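Local atomic coordinates of homoserine dehydrogenase (Thermoplasma acidophilum, PDB entry 3ING), a protein that probably catalyses the NADPH-linked interconversion of L-aspartate semialdehyde and L-homoserine, a step on the way to threonine and methionine. Residues 91-94 / 98-101; 119-124 / 139-144; 274-279 / 296-301. One frame throughout, in Å; residues are numbered along the deposited sequence.

Overall arrangement
Contacts 1 and 2 both lie in the NAD(P)-binding part of the chain and touch each other: Ser-93 O of contact 1 is probably hydrogen-bonded to Ser-119 OG of the helix in contact 2. Contact 1 is at the surface beside NADPH and is polar, a carboxylate gripping a loop. Contact 2 is partly buried and apolar, a leucine laid against a strand end, with a sodium ion close by. Contact 3 is buried and lies across the chain's centre from contact 1, their centres about 32 Å apart. It joins a loop to a strand of the antiparallel sheet through a ring face and a water, beside the second subunit.

Contact 1: residues 91-94 / 98-101; sequences PASR and REYS. With NDP (NADPH dihydro-nicotinamide-adenine-dinucleotide phosphate), chain C.
Glu-99 grips Ser-93 with both carboxylate oxygens. OE2 accepts from Ser-93 N at 2.8 Å, with an N-H...O angle of 159°. OE1 accepts from Ser-93 OG at 2.6 Å. Both oxygens use their syn lone pairs, so the carboxylate meets the serine with its open end. Ser-93 OG sits between its own backbone N and carbonyl carbon (chi1 72°), which turns the hydroxyl to OE1 while N serves OE2. The Glu-99 chain is bent at chi2 (88°), and this brings the carboxylate back to the loop. The buried OE2 also accepts from Asn-117 ND2.

Arg-98 lies beside this pair. Its guanidinium has Glu-99 CD over one face and the adenine amino nitrogen N6A of NADPH over the other, 3.7 Å from NE. Arg-98 NH2 is 3.2 Å from Glu-99 OE2, but the oxygen is well out of the guanidinium plane, so charge alone links them. NH2 finds its hydrogen bond at Thr-90 OG1. Pro-91 meets the cofactor with CG and CD, CD lying 3.4 Å from C8A of the adenine.

The contact ties the loop between strand 85-88 and helix 97-108 of the Rossmann-type domain to the first turn of that helix. Helix 119-135 packs against it through Ser-119, and Ser-203 touches Pro-91 from a later loop.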
ATOM      1  N   PRO A  91       3.973  17.195  20.115  1.00 21.89           N
ATOM      2  CA  PRO A  91       4.569  18.049  19.098  1.00 20.20           C
ATOM      3  C   PRO A  91       6.069  17.883  19.003  1.00 20.40           C
ATOM      4  O   PRO A  91       6.723  17.430  19.958  1.00 20.49           O
ATOM      5  CB  PRO A  91       4.242  19.471  19.615  1.00 23.48           C
ATOM      6  CG  PRO A  91       3.310  19.324  20.734  1.00 25.50           C
ATOM      7  CD  PRO A  91       3.517  17.976  21.267  1.00 20.81           C
ATOM      8  N   ALA A  92       6.626  18.292  17.866  1.00 22.34           N
ATOM      9  CA  ALA A  92       8.050  18.273  17.649  1.00 20.12           C
ATOM     10  C   ALA A  92       8.804  19.162  18.605  1.00 20.29           C
ATOM     11  O   ALA A  92       8.474  20.321  18.782  1.00 22.69           O
ATOM     12  CB  ALA A  92       8.367  18.695  16.203  1.00 21.13           C
ATOM     13  N   SER A  93       9.826  18.601  19.240  1.00 20.25           N
ATOM     14  CA  SER A  93      10.833  19.398  19.968  1.00 19.78           C
ATOM     15  C   SER A  93      11.853  19.925  18.962  1.00 20.75           C
ATOM     16  O   SER A  93      11.925  19.440  17.816  1.00 18.66           O
ATOM     17  CB  SER A  93      11.559  18.552  20.984  1.00 24.64           C
ATOM     18  OG  SER A  93      12.428  17.650  20.340  1.00 21.64           O
ATOM     19  N   ARG A  94      12.693  20.871  19.389  1.00 20.69           N
ATOM     20  CA  ARG A  94      13.650  21.484  18.458  1.00 19.87           C
ATOM     21  C   ARG A  94      14.798  20.543  18.049  1.00 24.43           C
ATOM     22  O   ARG A  94      15.339  20.672  16.961  1.00 24.84           O
ATOM     23  CB  ARG A  94      14.260  22.736  19.107  1.00 20.02           C
ATOM     24  CG  ARG A  94      13.267  23.809  19.563  1.00 32.22           C
ATOM     25  CD  ARG A  94      12.400  24.338  18.435  1.00 40.87           C
ATOM     26  NE  ARG A  94      11.251  23.475  18.122  1.00 48.81           N
ATOM     27  CZ  ARG A  94      10.550  23.522  16.987  1.00 40.99           C
ATOM     28  NH1 ARG A  94      10.866  24.383  16.032  1.00 37.56           N
ATOM     29  NH2 ARG A  94       9.548  22.674  16.802  1.00 41.43           N
ATOM     30  N   ARG A  98      13.967  14.966  23.656  1.00 19.36           N
ATOM     31  CA  ARG A  98      12.826  14.566  24.458  1.00 18.86           C
ATOM     32  C   ARG A  98      12.193  13.255  23.928  1.00 19.39           C
ATOM     33  O   ARG A  98      11.866  12.333  24.698  1.00 20.71           O
ATOM     34  CB  ARG A  98      11.782  15.702  24.485  1.00 20.98           C
ATOM     35  CG  ARG A  98      10.571  15.368  25.348  1.00 28.08           C
ATOM     36  CD  ARG A  98       9.491  16.459  25.385  1.00 28.95           C
ATOM     37  NE  ARG A  98       8.946  16.755  24.063  1.00 27.11           N
ATOM     38  CZ  ARG A  98       8.102  15.950  23.399  1.00 38.75           C
ATOM     39  NH1 ARG A  98       7.702  14.772  23.887  1.00 36.49           N
ATOM     40  NH2 ARG A  98       7.676  16.313  22.216  1.00 35.47           N
ATOM     41  N   GLU A  99      12.074  13.172  22.612  1.00 18.98           N
ATOM     42  CA  GLU A  99      11.494  12.027  21.941  1.00 20.26           C
ATOM     43  C   GLU A  99      12.397  10.800  22.076  1.00 19.27           C
ATOM     44  O   GLU A  99      11.932   9.693  22.388  1.00 20.69           O
ATOM     45  CB  GLU A  99      11.259  12.373  20.483  1.00 19.38           C
ATOM     46  CG  GLU A  99      10.164  13.462  20.224  1.00 20.23           C
ATOM     47  CD  GLU A  99      10.625  14.926  20.231  1.00 22.03           C
ATOM     48  OE1 GLU A  99      11.751  15.212  20.695  1.00 20.77           O
ATOM     49  OE2 GLU A  99       9.802  15.812  19.816  1.00 23.48           O
ATOM     50  N   TYR A 100      13.693  10.990  21.825  1.00 19.36           N
ATOM     51  CA  TYR A 100      14.637   9.914  22.038  1.00 19.58           C
ATOM     52  C   TYR A 100      14.522   9.360  23.463  1.00 22.09           C
ATOM     53  O   TYR A 100      14.497   8.157  23.655  1.00 22.98           O
ATOM     54  CB  TYR A 100      16.084  10.345  21.747  1.00 18.90           C
ATOM     55  CG  TYR A 100      17.131   9.475  22.426  1.00 17.06           C
ATOM     56  CD1 TYR A 100      17.349   8.158  22.024  1.00 18.71           C
ATOM     57  CD2 TYR A 100      17.878   9.962  23.473  1.00 19.15           C
ATOM     58  CE1 TYR A 100      18.321   7.360  22.665  1.00 16.57           C
ATOM     59  CE2 TYR A 100      18.829   9.166  24.133  1.00 22.70           C
ATOM     60  CZ  TYR A 100      19.040   7.879  23.704  1.00 17.44           C
ATOM     61  OH  TYR A 100      19.977   7.092  24.325  1.00 24.53           O
ATOM     62  N   SER A 101      14.474  10.240  24.454  1.00 21.67           N
ATOM     63  CA  SER A 101      14.382   9.841  25.821  1.00 21.97           C
ATOM     64  C   SER A 101      13.102   9.043  26.077  1.00 23.15           C
ATOM     65  O   SER A 101      13.110   8.027  26.765  1.00 20.19           O
ATOM     66  CB  SER A 101      14.446  11.082  26.721  1.00 23.80           C
ATOM     67  OG  SER A 101      15.682  11.770  26.548  1.00 27.23           O
TER
HETATM   68  PA  NDP C 326      -1.398  19.303  18.909  1.00 23.13           P
HETATM   69  O1A NDP C 326      -2.788  19.513  18.465  1.00 20.48           O
HETATM   70  O2A NDP C 326      -0.639  20.512  19.308  1.00 20.11           O
HETATM   71  O5B NDP C 326      -1.358  18.288  20.158  1.00 21.40           O
HETATM   72  C5B NDP C 326      -0.205  17.956  20.905  1.00 22.01           C
HETATM   73  C4B NDP C 326      -0.591  17.174  22.151  1.00 22.11           C
HETATM   74  O4B NDP C 326       0.525  16.917  22.963  1.00 23.09           O
HETATM   75  C3B NDP C 326      -1.534  17.973  23.061  1.00 20.62           C
HETATM   76  O3B NDP C 326      -2.329  17.105  23.854  1.00 21.58           O
HETATM   77  C2B NDP C 326      -0.589  18.731  23.930  1.00 19.44           C
HETATM   78  O2B NDP C 326      -1.130  19.143  25.154  1.00 24.11           O
HETATM   79  C1B NDP C 326       0.430  17.651  24.182  1.00 18.91           C
HETATM   80  N9A NDP C 326       1.759  18.126  24.547  1.00 23.58           N
HETATM   81  C8A NDP C 326       2.431  19.265  24.201  1.00 26.33           C
HETATM   82  N7A NDP C 326       3.680  19.195  24.760  1.00 23.13           N
HETATM   83  C5A NDP C 326       3.780  18.039  25.432  1.00 26.50           C
HETATM   84  C6A NDP C 326       4.823  17.523  26.173  1.00 28.98           C
HETATM   85  N6A NDP C 326       6.048  18.028  26.055  1.00 41.16           N
HETATM   86  N1A NDP C 326       4.606  16.311  26.724  1.00 25.79           N
HETATM   87  C2A NDP C 326       3.410  15.629  26.625  1.00 29.38           C
HETATM   88  N3A NDP C 326       2.356  16.127  25.883  1.00 27.05           N
HETATM   89  C4A NDP C 326       2.591  17.340  25.302  1.00 22.86           C
HETATM   90  O3  NDP C 326      -0.576  18.518  17.773  1.00 14.44           O
HETATM   91  PN  NDP C 326      -1.195  17.572  16.629  1.00 19.47           P
HETATM   92  O1N NDP C 326      -1.723  18.425  15.522  1.00 22.62           O
HETATM   93  O2N NDP C 326      -2.092  16.590  17.314  1.00 19.22           O
HETATM   94  O5D NDP C 326       0.115  16.809  16.047  1.00 21.32           O
HETATM   95  C5D NDP C 326       0.702  15.857  16.934  1.00 22.36           C
HETATM   96  C4D NDP C 326       1.929  15.246  16.265  1.00 23.30           C
HETATM   97  O4D NDP C 326       1.499  14.611  15.082  1.00 22.88           O
HETATM   98  C3D NDP C 326       2.961  16.254  15.835  1.00 20.76           C
HETATM   99  O3D NDP C 326       4.301  15.854  16.146  1.00 18.82           O
HETATM  100  C2D NDP C 326       2.738  16.402  14.342  1.00 20.15           C
HETATM  101  O2D NDP C 326       3.896  16.788  13.651  1.00 20.22           O
HETATM  102  C1D NDP C 326       2.288  15.009  13.972  1.00 18.29           C
HETATM  103  N1N NDP C 326       1.543  14.944  12.726  1.00 18.16           N
HETATM  104  C2N NDP C 326       0.408  15.698  12.580  1.00 20.41           C
HETATM  105  C3N NDP C 326      -0.244  15.822  11.362  1.00 24.90           C
HETATM  106  C7N NDP C 326      -1.543  16.533  11.314  1.00 27.90           C
HETATM  107  O7N NDP C 326      -2.471  16.039  10.425  1.00 34.74           O
HETATM  108  N7N NDP C 326      -1.852  17.507  12.160  1.00 26.05           N
HETATM  109  C4N NDP C 326       0.054  14.862  10.216  1.00 25.56           C
HETATM  110  C5N NDP C 326       1.291  14.054  10.496  1.00 19.13           C
HETATM  111  C6N NDP C 326       1.958  14.111  11.717  1.00 17.90           C
HETATM  112  P2B NDP C 326      -2.480  20.000  25.279  1.00 35.51           P
HETATM  113  O1X NDP C 326      -2.438  20.337  26.745  1.00 36.04           O
HETATM  114  O2X NDP C 326      -3.726  19.240  24.736  1.00 27.68           O
HETATM  115  O3X NDP C 326      -2.225  21.198  24.420  1.00 20.80           O

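Contact 2: residues 119-124 / 139-144; sequences SGLANK and IRYEAT. With NA (sodium ion), chain B.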
ATOM      1  N   SER A 119      10.232  14.614  14.998  1.00 20.27           N
ATOM      2  CA  SER A 119      11.490  15.254  15.456  1.00 22.25           C
ATOM      3  C   SER A 119      12.528  14.285  16.021  1.00 22.52           C
ATOM      4  O   SER A 119      13.730  14.444  15.814  1.00 23.06           O
ATOM      5  CB  SER A 119      11.168  16.298  16.508  1.00 25.55           C
ATOM      6  OG  SER A 119      12.332  17.013  16.880  1.00 25.12           O
ATOM      7  N   GLY A 120      12.073  13.296  16.773  1.00 21.92           N
ATOM      8  CA  GLY A 120      12.994  12.285  17.303  1.00 22.04           C
ATOM      9  C   GLY A 120      13.718  11.584  16.183  1.00 20.90           C
ATOM     10  O   GLY A 120      14.911  11.571  16.148  1.00 19.69           O
ATOM     11  N   LEU A 121      12.969  11.043  15.218  1.00 20.77           N
ATOM     12  CA  LEU A 121      13.569  10.324  14.108  1.00 20.92           C
ATOM     13  C   LEU A 121      14.373  11.214  13.189  1.00 20.59           C
ATOM     14  O   LEU A 121      15.342  10.772  12.604  1.00 22.03           O
ATOM     15  CB  LEU A 121      12.473   9.603  13.307  1.00 19.30           C
ATOM     16  CG  LEU A 121      11.741   8.482  14.054  1.00 21.72           C
ATOM     17  CD1 LEU A 121      10.550   7.960  13.256  1.00 18.79           C
ATOM     18  CD2 LEU A 121      12.727   7.348  14.441  1.00 20.48           C
ATOM     19  N   ALA A 122      13.983  12.471  13.050  1.00 20.79           N
ATOM     20  CA  ALA A 122      14.709  13.386  12.152  1.00 21.08           C
ATOM     21  C   ALA A 122      16.065  13.865  12.717  1.00 25.05           C
ATOM     22  O   ALA A 122      16.971  14.197  11.960  1.00 26.40           O
ATOM     23  CB  ALA A 122      13.815  14.591  11.768  1.00 20.61           C
ATOM     24  N   ASN A 123      16.190  13.848  14.040  1.00 23.67           N
ATOM     25  CA  ASN A 123      17.358  14.333  14.741  1.00 24.19           C
ATOM     26  C   ASN A 123      18.220  13.256  15.377  1.00 23.53           C
ATOM     27  O   ASN A 123      19.442  13.415  15.484  1.00 22.84           O
ATOM     28  CB  ASN A 123      16.890  15.300  15.845  1.00 25.65           C
ATOM     29  CG  ASN A 123      16.358  16.613  15.288  1.00 22.73           C
ATOM     30  OD1 ASN A 123      17.119  17.393  14.748  1.00 22.99           O
ATOM     31  ND2 ASN A 123      15.074  16.876  15.464  1.00 23.14           N
ATOM     32  N   LYS A 124      17.594  12.170  15.813  1.00 22.23           N
ATOM     33  CA  LYS A 124      18.230  11.167  16.652  1.00 21.41           C
ATOM     34  C   LYS A 124      17.987   9.724  16.155  1.00 22.96           C
ATOM     35  O   LYS A 124      17.871   8.786  16.950  1.00 21.11           O
ATOM     36  CB  LYS A 124      17.711  11.315  18.092  1.00 23.80           C
ATOM     37  CG  LYS A 124      17.938  12.696  18.754  1.00 23.11           C
ATOM     38  CD  LYS A 124      18.866  12.700  19.930  1.00 37.54           C
ATOM     39  CE  LYS A 124      20.056  11.788  19.764  1.00 38.41           C
ATOM     40  NZ  LYS A 124      21.279  12.288  20.405  1.00 35.10           N
ATOM     41  N   ILE A 139       9.971   0.228  16.280  1.00 24.10           N
ATOM     42  CA  ILE A 139       9.301   1.484  16.161  1.00 23.89           C
ATOM     43  C   ILE A 139       8.697   1.603  14.783  1.00 25.23           C
ATOM     44  O   ILE A 139       9.350   1.285  13.771  1.00 23.54           O
ATOM     45  CB  ILE A 139      10.263   2.692  16.456  1.00 28.04           C
ATOM     46  CG1 ILE A 139       9.489   4.005  16.353  1.00 22.93           C
ATOM     47  CG2 ILE A 139      11.557   2.653  15.558  1.00 21.53           C
ATOM     48  CD1 ILE A 139      10.160   5.212  17.077  1.00 24.00           C
ATOM     49  N   ARG A 140       7.434   2.040  14.735  1.00 21.92           N
ATOM     50  CA  ARG A 140       6.777   2.350  13.470  1.00 22.58           C
ATOM     51  C   ARG A 140       6.365   3.819  13.464  1.00 21.10           C
ATOM     52  O   ARG A 140       6.173   4.450  14.521  1.00 21.54           O
ATOM     53  CB  ARG A 140       5.596   1.401  13.164  1.00 23.30           C
ATOM     54  CG  ARG A 140       5.983  -0.063  12.991  1.00 25.08           C
ATOM     55  CD  ARG A 140       4.770  -0.900  12.422  1.00 23.33           C
ATOM     56  NE  ARG A 140       4.484  -0.481  11.053  1.00 25.00           N
ATOM     57  CZ  ARG A 140       5.114  -0.953   9.965  1.00 22.72           C
ATOM     58  NH1 ARG A 140       6.031  -1.875  10.072  1.00 24.64           N
ATOM     59  NH2 ARG A 140       4.811  -0.489   8.752  1.00 24.20           N
ATOM     60  N   TYR A 141       6.293   4.366  12.252  1.00 22.51           N
ATOM     61  CA  TYR A 141       6.211   5.810  12.024  1.00 24.01           C
ATOM     62  C   TYR A 141       5.454   6.215  10.762  1.00 21.78           C
ATOM     63  O   TYR A 141       5.750   7.220  10.116  1.00 20.90           O
ATOM     64  CB  TYR A 141       7.635   6.378  12.096  1.00 21.96           C
ATOM     65  CG  TYR A 141       8.701   5.586  11.335  1.00 20.13           C
ATOM     66  CD1 TYR A 141       8.914   5.805   9.981  1.00 18.77           C
ATOM     67  CD2 TYR A 141       9.497   4.647  11.970  1.00 22.66           C
ATOM     68  CE1 TYR A 141       9.889   5.099   9.273  1.00 20.32           C
ATOM     69  CE2 TYR A 141      10.486   3.945  11.266  1.00 24.19           C
ATOM     70  CZ  TYR A 141      10.660   4.165   9.915  1.00 26.10           C
ATOM     71  OH  TYR A 141      11.629   3.471   9.199  1.00 24.46           O
ATOM     72  N   GLU A 142       4.408   5.458  10.451  1.00 21.15           N
ATOM     73  CA  GLU A 142       3.589   5.777   9.300  1.00 21.07           C
ATOM     74  C   GLU A 142       3.158   7.234   9.225  1.00 21.43           C
ATOM     75  O   GLU A 142       3.267   7.871   8.186  1.00 24.26           O
ATOM     76  CB  GLU A 142       2.326   4.928   9.289  1.00 21.13           C
ATOM     77  CG  GLU A 142       1.544   5.068   7.969  1.00 26.84           C
ATOM     78  CD  GLU A 142       2.364   4.545   6.802  1.00 31.58           C
ATOM     79  OE1 GLU A 142       2.728   3.363   6.842  1.00 29.11           O
ATOM     80  OE2 GLU A 142       2.668   5.334   5.887  1.00 29.73           O
ATOM     81  N   ALA A 143       2.619   7.747  10.312  1.00 21.63           N
ATOM     82  CA  ALA A 143       2.092   9.106  10.355  1.00 23.84           C
ATOM     83  C   ALA A 143       3.126  10.216  10.237  1.00 22.95           C
ATOM     84  O   ALA A 143       2.752  11.359  10.028  1.00 23.50           O
ATOM     85  CB  ALA A 143       1.269   9.292  11.661  1.00 19.37           C
ATOM     86  N   THR A 144       4.421   9.901  10.371  1.00 21.42           N
ATOM     87  CA  THR A 144       5.461  10.917  10.322  1.00 22.28           C
ATOM     88  C   THR A 144       5.728  11.463   8.911  1.00 26.97           C
ATOM     89  O   THR A 144       6.279  12.520   8.818  1.00 25.09           O
ATOM     90  CB  THR A 144       6.803  10.407  10.876  1.00 20.86           C
ATOM     91  OG1 THR A 144       7.307   9.362  10.002  1.00 18.47           O
ATOM     92  CG2 THR A 144       6.626   9.917  12.333  1.00 19.74           C
TER
HETATM   93 NA    NA B 325       2.050   8.107   5.836  1.00 28.32          NA
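In the beta-alpha-beta unit of strand 112-115, helix 119-135 and strand 139-140, part of the Rossmann-type domain, Leu-121 in the first turn of the helix packs on the end of strand 139-140 and the residues after it. Leu-121 CD1 lies 3.5 Å from Tyr-141 CB and 3.6 Å from Tyr-141 CG. The two side chains cross at about a right angle, and the methyl meets the root of the ring obliquely. The other branch, Leu-121 CD2, packs more loosely on Ile-139 CD1 at 4.3 Å. With CG anti to the carbonyl carbon (chi1 -66°) the leucine reaches the strand, and its two methyls divide: CD2 on Ile-139, CD1 on Tyr-141. The Tyr-141 hydroxyl is hydrogen-bonded to His-224 ND1.

The chain then turns into a short 3-10 segment. Tyr-141 O accepts from both Thr-144 N and Thr-144 OG1, the latter at 2.7 Å and in the carbonyl plane. This pins the turn. In it, Glu-142 binds the sodium ion twice, through O at 2.7 Å and OE2 at 2.8 Å. The carbonyls of Val-145, Ala-146 and Val-149 complete the site.

Ala-143 in the same turn touches NADPH. Ile-220 of helix 212-226 packs on Leu-121, Tyr-141 and Thr-144. Thr-115 of strand 112-115 touches the same three side chains, while helix 306-321 packs on Arg-140, Glu-142 and Ala-143.

Contact 3: residues 274-279 / 296-301; sequences DDFLMS and TVNVSD
Phe-276 lays one ring face on Asn-298. Asn-298 CB stands 3.3 Å from the ring centroid, only 7° off the ring normal, which makes a centred CH-pi contact. The amide plane is 18° from the ring plane, so the two flat groups are stacked. Phe-276 CG is anti to the backbone N (chi1 170°), a setting that sends the ring out from the loop to the strand. Asn-298 CG swings to the side of its backbone N, and the further turn about chi2 lays the amide along the ring. Its polar ends are engaged outside the pair: OD1 accepts from Gln-288 NE2, and ND2 bonds Ser-300 OG of the second subunit. Val-299 O lies at the ring edge, 3.9 Å from Phe-276 CE2.

The opposite ring face carries Ser-279 OG, offset toward the rim. This hydroxyl donates to Phe-276 O at 2.8 Å, in the carbonyl plane, and the same oxygen also accepts from Ser-279 N. The ring is thus held between a strand residue and a serine of its own loop. A water donates to Ser-279 OG and bonds Ser-300 OG at 2.6 Å. Ser-300 OG is also hydrogen-bonded to Asn-298 ND2 of the second subunit. With an alanine in place of Phe-276, Asn-298 CB would probably lose the ring face it rests on, and a gap would be likely to open between loop and strand.

The loop is shaped by an Asx turn, in which Asp-275 OD1 accepts from Leu-277 N at 2.9 Å. The edge strand 296-301 pairs antiparallel with a strand of the second subunit, where Phe-276 also packs on Phe-276 of that subunit. The arrangement is that of a dimer interface built by a sheet continued across two subunits.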
ATOM      1  N   ASP A 274       1.441  16.953 -16.840  1.00 35.60           N
ATOM      2  CA  ASP A 274       1.281  15.499 -16.800  1.00 37.21           C
ATOM      3  C   ASP A 274       2.003  14.790 -15.641  1.00 34.43           C
ATOM      4  O   ASP A 274       2.023  13.570 -15.577  1.00 33.60           O
ATOM      5  CB  ASP A 274       1.724  14.918 -18.142  1.00 39.58           C
ATOM      6  CG  ASP A 274       0.929  15.504 -19.298  1.00 51.98           C
ATOM      7  OD1 ASP A 274      -0.326  15.531 -19.188  1.00 57.33           O
ATOM      8  OD2 ASP A 274       1.549  15.955 -20.299  1.00 61.14           O
ATOM      9  N   ASP A 275       2.566  15.552 -14.716  1.00 31.88           N
ATOM     10  CA  ASP A 275       3.218  14.985 -13.544  1.00 28.64           C
ATOM     11  C   ASP A 275       2.157  14.367 -12.651  1.00 26.73           C
ATOM     12  O   ASP A 275       1.145  15.003 -12.419  1.00 25.10           O
ATOM     13  CB  ASP A 275       3.904  16.135 -12.813  1.00 27.92           C
ATOM     14  CG  ASP A 275       4.852  15.678 -11.710  1.00 34.50           C
ATOM     15  OD1 ASP A 275       4.509  14.770 -10.922  1.00 29.68           O
ATOM     16  OD2 ASP A 275       5.943  16.284 -11.627  1.00 26.99           O
ATOM     17  N   PHE A 276       2.376  13.176 -12.100  1.00 26.21           N
ATOM     18  CA  PHE A 276       1.368  12.576 -11.194  1.00 26.00           C
ATOM     19  C   PHE A 276       1.041  13.497 -10.036  1.00 24.10           C
ATOM     20  O   PHE A 276      -0.087  13.575  -9.571  1.00 22.58           O
ATOM     21  CB  PHE A 276       1.820  11.235 -10.620  1.00 27.10           C
ATOM     22  CG  PHE A 276       0.928  10.722  -9.510  1.00 24.64           C
ATOM     23  CD1 PHE A 276      -0.317  10.206  -9.802  1.00 24.44           C
ATOM     24  CD2 PHE A 276       1.315  10.805  -8.182  1.00 20.70           C
ATOM     25  CE1 PHE A 276      -1.177   9.792  -8.803  1.00 22.47           C
ATOM     26  CE2 PHE A 276       0.482  10.382  -7.181  1.00 20.16           C
ATOM     27  CZ  PHE A 276      -0.776   9.852  -7.492  1.00 23.02           C
ATOM     28  N   LEU A 277       2.038  14.222  -9.584  1.00 24.98           N
ATOM     29  CA  LEU A 277       1.860  15.042  -8.388  1.00 25.12           C
ATOM     30  C   LEU A 277       0.875  16.170  -8.616  1.00 22.99           C
ATOM     31  O   LEU A 277       0.326  16.736  -7.655  1.00 23.27           O
ATOM     32  CB  LEU A 277       3.216  15.575  -7.887  1.00 24.51           C
ATOM     33  CG  LEU A 277       4.225  14.533  -7.396  1.00 23.64           C
ATOM     34  CD1 LEU A 277       5.538  15.218  -6.850  1.00 16.83           C
ATOM     35  CD2 LEU A 277       3.541  13.606  -6.366  1.00 22.25           C
HETATM   36  N   MSE A 278       0.672  16.537  -9.873  1.00 21.92           N
HETATM   37  CA  MSE A 278      -0.326  17.538 -10.193  1.00 24.61           C
HETATM   38  C   MSE A 278      -1.740  16.972 -10.105  1.00 25.71           C
HETATM   39  O   MSE A 278      -2.689  17.742 -10.152  1.00 23.92           O
HETATM   40  CB  MSE A 278      -0.069  18.123 -11.595  1.00 27.05           C
HETATM   41  CG  MSE A 278       1.114  19.097 -11.607  1.00 30.33           C
HETATM   42 SE   MSE A 278       0.807  20.728 -10.576  0.75 30.43          SE
HETATM   43  CE  MSE A 278      -0.515  21.373 -11.726  1.00 23.64           C
ATOM     44  N   SER A 279      -1.899  15.647  -9.932  1.00 25.40           N
ATOM     45  CA  SER A 279      -3.239  15.088  -9.765  1.00 24.98           C
ATOM     46  C   SER A 279      -3.716  15.263  -8.316  1.00 25.54           C
ATOM     47  O   SER A 279      -4.880  15.057  -8.022  1.00 25.66           O
ATOM     48  CB  SER A 279      -3.301  13.590 -10.100  1.00 24.02           C
ATOM     49  OG  SER A 279      -2.713  12.785  -9.069  1.00 24.92           O
ATOM     50  N   THR A 296       6.561   1.743 -11.266  1.00 17.86           N
ATOM     51  CA  THR A 296       6.485   3.030 -10.620  1.00 20.94           C
ATOM     52  C   THR A 296       5.075   3.169 -10.110  1.00 21.70           C
ATOM     53  O   THR A 296       4.102   3.148 -10.887  1.00 21.36           O
ATOM     54  CB  THR A 296       6.850   4.197 -11.559  1.00 20.40           C
ATOM     55  OG1 THR A 296       8.213   4.059 -11.916  1.00 27.35           O
ATOM     56  CG2 THR A 296       6.629   5.596 -10.895  1.00 20.09           C
ATOM     57  N   VAL A 297       4.995   3.317  -8.798  1.00 22.41           N
ATOM     58  CA  VAL A 297       3.742   3.310  -8.079  1.00 19.36           C
ATOM     59  C   VAL A 297       3.411   4.683  -7.552  1.00 18.31           C
ATOM     60  O   VAL A 297       4.277   5.371  -7.000  1.00 20.05           O
ATOM     61  CB  VAL A 297       3.752   2.264  -6.901  1.00 20.81           C
ATOM     62  CG1 VAL A 297       2.447   2.363  -6.098  1.00 23.42           C
ATOM     63  CG2 VAL A 297       3.976   0.821  -7.445  1.00 17.70           C
ATOM     64  N   ASN A 298       2.156   5.088  -7.752  1.00 18.23           N
ATOM     65  CA  ASN A 298       1.653   6.367  -7.302  1.00 18.88           C
ATOM     66  C   ASN A 298       0.608   6.172  -6.212  1.00 19.87           C
ATOM     67  O   ASN A 298      -0.262   5.345  -6.345  1.00 20.34           O
ATOM     68  CB  ASN A 298       1.032   7.157  -8.456  1.00 20.72           C
ATOM     69  CG  ASN A 298       1.851   7.081  -9.732  1.00 25.72           C
ATOM     70  OD1 ASN A 298       3.041   7.400  -9.734  1.00 23.89           O
ATOM     71  ND2 ASN A 298       1.208   6.671 -10.834  1.00 20.51           N
ATOM     72  N   VAL A 299       0.658   7.003  -5.174  1.00 19.55           N
ATOM     73  CA  VAL A 299      -0.250   6.850  -4.020  1.00 20.61           C
ATOM     74  C   VAL A 299      -0.592   8.245  -3.554  1.00 20.55           C
ATOM     75  O   VAL A 299       0.291   9.115  -3.479  1.00 21.79           O
ATOM     76  CB  VAL A 299       0.374   6.059  -2.867  1.00 19.80           C
ATOM     77  CG1 VAL A 299      -0.665   5.835  -1.720  1.00 15.25           C
ATOM     78  CG2 VAL A 299       0.980   4.716  -3.342  1.00 21.56           C
ATOM     79  N   SER A 300      -1.865   8.485  -3.332  1.00 20.78           N
ATOM     80  CA  SER A 300      -2.316   9.779  -2.836  1.00 18.69           C
ATOM     81  C   SER A 300      -3.605   9.624  -2.037  1.00 21.19           C
ATOM     82  O   SER A 300      -4.149   8.530  -1.914  1.00 21.40           O
ATOM     83  CB  SER A 300      -2.502  10.755  -4.000  1.00 18.16           C
ATOM     84  OG  SER A 300      -3.537  10.369  -4.864  1.00 20.81           O
ATOM     85  N   ASP A 301      -4.099  10.726  -1.481  1.00 21.78           N
ATOM     86  CA  ASP A 301      -5.430  10.713  -0.905  1.00 22.22           C
ATOM     87  C   ASP A 301      -6.182  11.972  -1.276  1.00 21.72           C
ATOM     88  O   ASP A 301      -5.624  12.879  -1.884  1.00 21.30           O
ATOM     89  CB  ASP A 301      -5.426  10.482   0.626  1.00 22.89           C
ATOM     90  CG  ASP A 301      -4.702  11.558   1.407  1.00 29.63           C
ATOM     91  OD1 ASP A 301      -4.267  12.563   0.829  1.00 22.99           O
ATOM     92  OD2 ASP A 301      -4.517  11.327   2.623  1.00 30.28           O
TER
HETATM   93  O   HOH W   1      -4.010  12.029  -6.833  1.00 24.90           O